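Local coordinates for protein glycosyl hydrolase, family 38 (PDB 5KBP) that probably hydrolyses alpha-mannosidic linkages as a metal-dependent alpha-mannosidase of glycoside hydrolase family 38, at residues G519-Q524 with K595-V600. Numbering follows the deposited sequence.
Sequences GSLLAQ and KENSPV
Gly519 meets Pro599 through its carbonyl, with Gly519 O lying 3.5 Å from Pro599 CG. With phi at 119°, Gly519 has a backbone in which a CB would press on the preceding carbonyl oxygen, and one would also come close to Pro599 CB. The CB of Ser520 points away from the 595-600 segment, and the residue contributes its backbone O, which accepts a CA-H...O contact from Pro599 CA at 3.4 Å. Leu521 then straddles two partners. Its CG stands anti to its own carbonyl carbon (chi1 -56°), and the branch divides the work: CD2 packs 3.8 Å from Pro599 CD, the two side chains lying side by side, whereas CD1 reaches the amide end of Asn597, whose side chain it crosses at about a right angle. At Leu522 the backbone takes over, N-H donating to Ser598 O over 3.2 Å in a nearly straight bond (168°), while the isobutyl group runs on over the Pro599 and Val600 carbonyls. One carboxamide grips both backbone polar atoms of Ala523, its N-H and its C=O. Asn597 extends CG anti to its backbone N, accepts from Ala523 N at OD1 (3.1 Å), and returns a bond from ND2 to Ala523 O (3.1 Å). Both bonds are bent, and each donor sits above the acceptor's carbonyl plane. Ala523 CB meanwhile rests 3.3 Å from Asn597 OD1. Elsewhere, Leu522 makes backbone hydrogen bonds with Glu531, and Ser598 OG bonds to Lys601 O. Thus the edge strand 591-597 and the turn into 601-613 are joined to the start of strand 523-524, bridging two antiparallel sheets of the C-terminal beta-rich region characteristic of family 38 mannosidases.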
loop_
_atom_site.group_PDB
_atom_site.type_symbol
_atom_site.label_atom_id
_atom_site.label_comp_id
_atom_site.label_asym_id
_atom_site.label_seq_id
_atom_site.Cartn_x
_atom_site.Cartn_y
_atom_site.Cartn_z
ATOM N N GLY A 519 -26.197 -3.910 -43.255
ATOM C CA GLY A 519 -26.668 -5.234 -42.909
ATOM C C GLY A 519 -27.838 -5.185 -41.946
ATOM O O GLY A 519 -28.312 -4.122 -41.545
ATOM N N SER A 520 -28.298 -6.376 -41.578
ATOM C CA SER A 520 -29.433 -6.507 -40.681
ATOM C C SER A 520 -28.998 -6.330 -39.231
ATOM O O SER A 520 -27.893 -6.720 -38.838
ATOM C CB SER A 520 -30.104 -7.869 -40.857
ATOM O OG SER A 520 -30.615 -8.022 -42.170
ATOM N N LEU A 521 -29.882 -5.729 -38.438
ATOM C CA LEU A 521 -29.628 -5.575 -37.012
ATOM C C LEU A 521 -29.511 -6.942 -36.351
ATOM O O LEU A 521 -30.329 -7.835 -36.591
ATOM C CB LEU A 521 -30.747 -4.761 -36.363
ATOM C CG LEU A 521 -31.013 -3.380 -36.967
ATOM C CD1 LEU A 521 -32.155 -2.679 -36.242
ATOM C CD2 LEU A 521 -29.754 -2.531 -36.932
ATOM N N LEU A 522 -28.483 -7.105 -35.515
ATOM C CA LEU A 522 -28.234 -8.399 -34.889
ATOM C C LEU A 522 -29.329 -8.779 -33.902
ATOM O O LEU A 522 -29.584 -9.970 -33.692
ATOM C CB LEU A 522 -26.877 -8.393 -34.187
ATOM C CG LEU A 522 -25.636 -8.282 -35.072
ATOM C CD1 LEU A 522 -24.376 -8.282 -34.219
ATOM C CD2 LEU A 522 -25.597 -9.413 -36.087
ATOM N N ALA A 523 -29.986 -7.797 -33.292
ATOM C CA ALA A 523 -30.943 -8.044 -32.225
ATOM C C ALA A 523 -32.370 -7.859 -32.723
ATOM O O ALA A 523 -32.646 -6.977 -33.543
ATOM C CB ALA A 523 -30.688 -7.118 -31.034
ATOM N N GLN A 524 -33.271 -8.703 -32.217
ATOM C CA GLN A 524 -34.710 -8.592 -32.437
ATOM C C GLN A 524 -35.351 -8.277 -31.092
ATOM O O GLN A 524 -35.706 -9.193 -30.336
ATOM C CB GLN A 524 -35.286 -9.881 -33.030
ATOM C CG GLN A 524 -34.758 -10.232 -34.418
ATOM C CD GLN A 524 -33.337 -10.765 -34.395
ATOM O OE1 GLN A 524 -32.975 -11.566 -33.533
ATOM N NE2 GLN A 524 -32.521 -10.317 -35.342
ATOM N N LYS A 595 -29.985 -2.649 -25.017
ATOM C CA LYS A 595 -29.216 -1.419 -24.870
ATOM C C LYS A 595 -28.621 -0.941 -26.189
ATOM O O LYS A 595 -28.748 0.236 -26.538
ATOM C CB LYS A 595 -28.101 -1.617 -23.834
ATOM C CG LYS A 595 -28.601 -1.838 -22.416
ATOM C CD LYS A 595 -29.345 -0.619 -21.900
ATOM C CE LYS A 595 -29.855 -0.836 -20.487
ATOM N NZ LYS A 595 -30.584 0.356 -19.973
ATOM N N GLU A 596 -27.966 -1.832 -26.927
ATOM C CA GLU A 596 -27.383 -1.499 -28.216
ATOM C C GLU A 596 -27.906 -2.456 -29.276
ATOM O O GLU A 596 -28.166 -3.630 -29.002
ATOM C CB GLU A 596 -25.850 -1.557 -28.170
ATOM C CG GLU A 596 -25.209 -0.477 -27.312
ATOM C CD GLU A 596 -23.750 -0.765 -27.007
ATOM O OE1 GLU A 596 -23.481 -1.557 -26.081
ATOM O OE2 GLU A 596 -22.874 -0.204 -27.698
ATOM N N ASN A 597 -28.060 -1.940 -30.493
ATOM C CA ASN A 597 -28.490 -2.761 -31.621
ATOM C C ASN A 597 -27.974 -2.130 -32.905
ATOM O O ASN A 597 -28.346 -1.001 -33.237
ATOM C CB ASN A 597 -30.013 -2.901 -31.661
ATOM C CG ASN A 597 -30.474 -3.983 -32.621
ATOM O OD1 ASN A 597 -29.667 -4.767 -33.124
ATOM N ND2 ASN A 597 -31.776 -4.036 -32.874
ATOM N N SER A 598 -27.125 -2.862 -33.615
ATOM C CA SER A 598 -26.521 -2.383 -34.851
ATOM C C SER A 598 -26.221 -3.597 -35.717
ATOM O O SER A 598 -26.288 -4.736 -35.248
ATOM C CB SER A 598 -25.245 -1.579 -34.572
ATOM O OG SER A 598 -24.192 -2.426 -34.148
ATOM N N PRO A 599 -25.903 -3.381 -36.998
ATOM C CA PRO A 599 -25.530 -4.524 -37.848
ATOM C C PRO A 599 -24.274 -5.251 -37.393
ATOM O O PRO A 599 -24.041 -6.382 -37.838
ATOM C CB PRO A 599 -25.334 -3.883 -39.229
ATOM C CG PRO A 599 -26.197 -2.675 -39.201
ATOM C CD PRO A 599 -26.119 -2.159 -37.793
ATOM N N VAL A 600 -23.464 -4.652 -36.523
ATOM C CA VAL A 600 -22.201 -5.253 -36.108
ATOM C C VAL A 600 -22.148 -5.581 -34.624
ATOM O O VAL A 600 -21.253 -6.334 -34.208
ATOM C CB VAL A 600 -21.000 -4.357 -36.484
ATOM C CG1 VAL A 600 -20.976 -4.099 -37.983
ATOM C CG2 VAL A 600 -21.048 -3.051 -35.708
#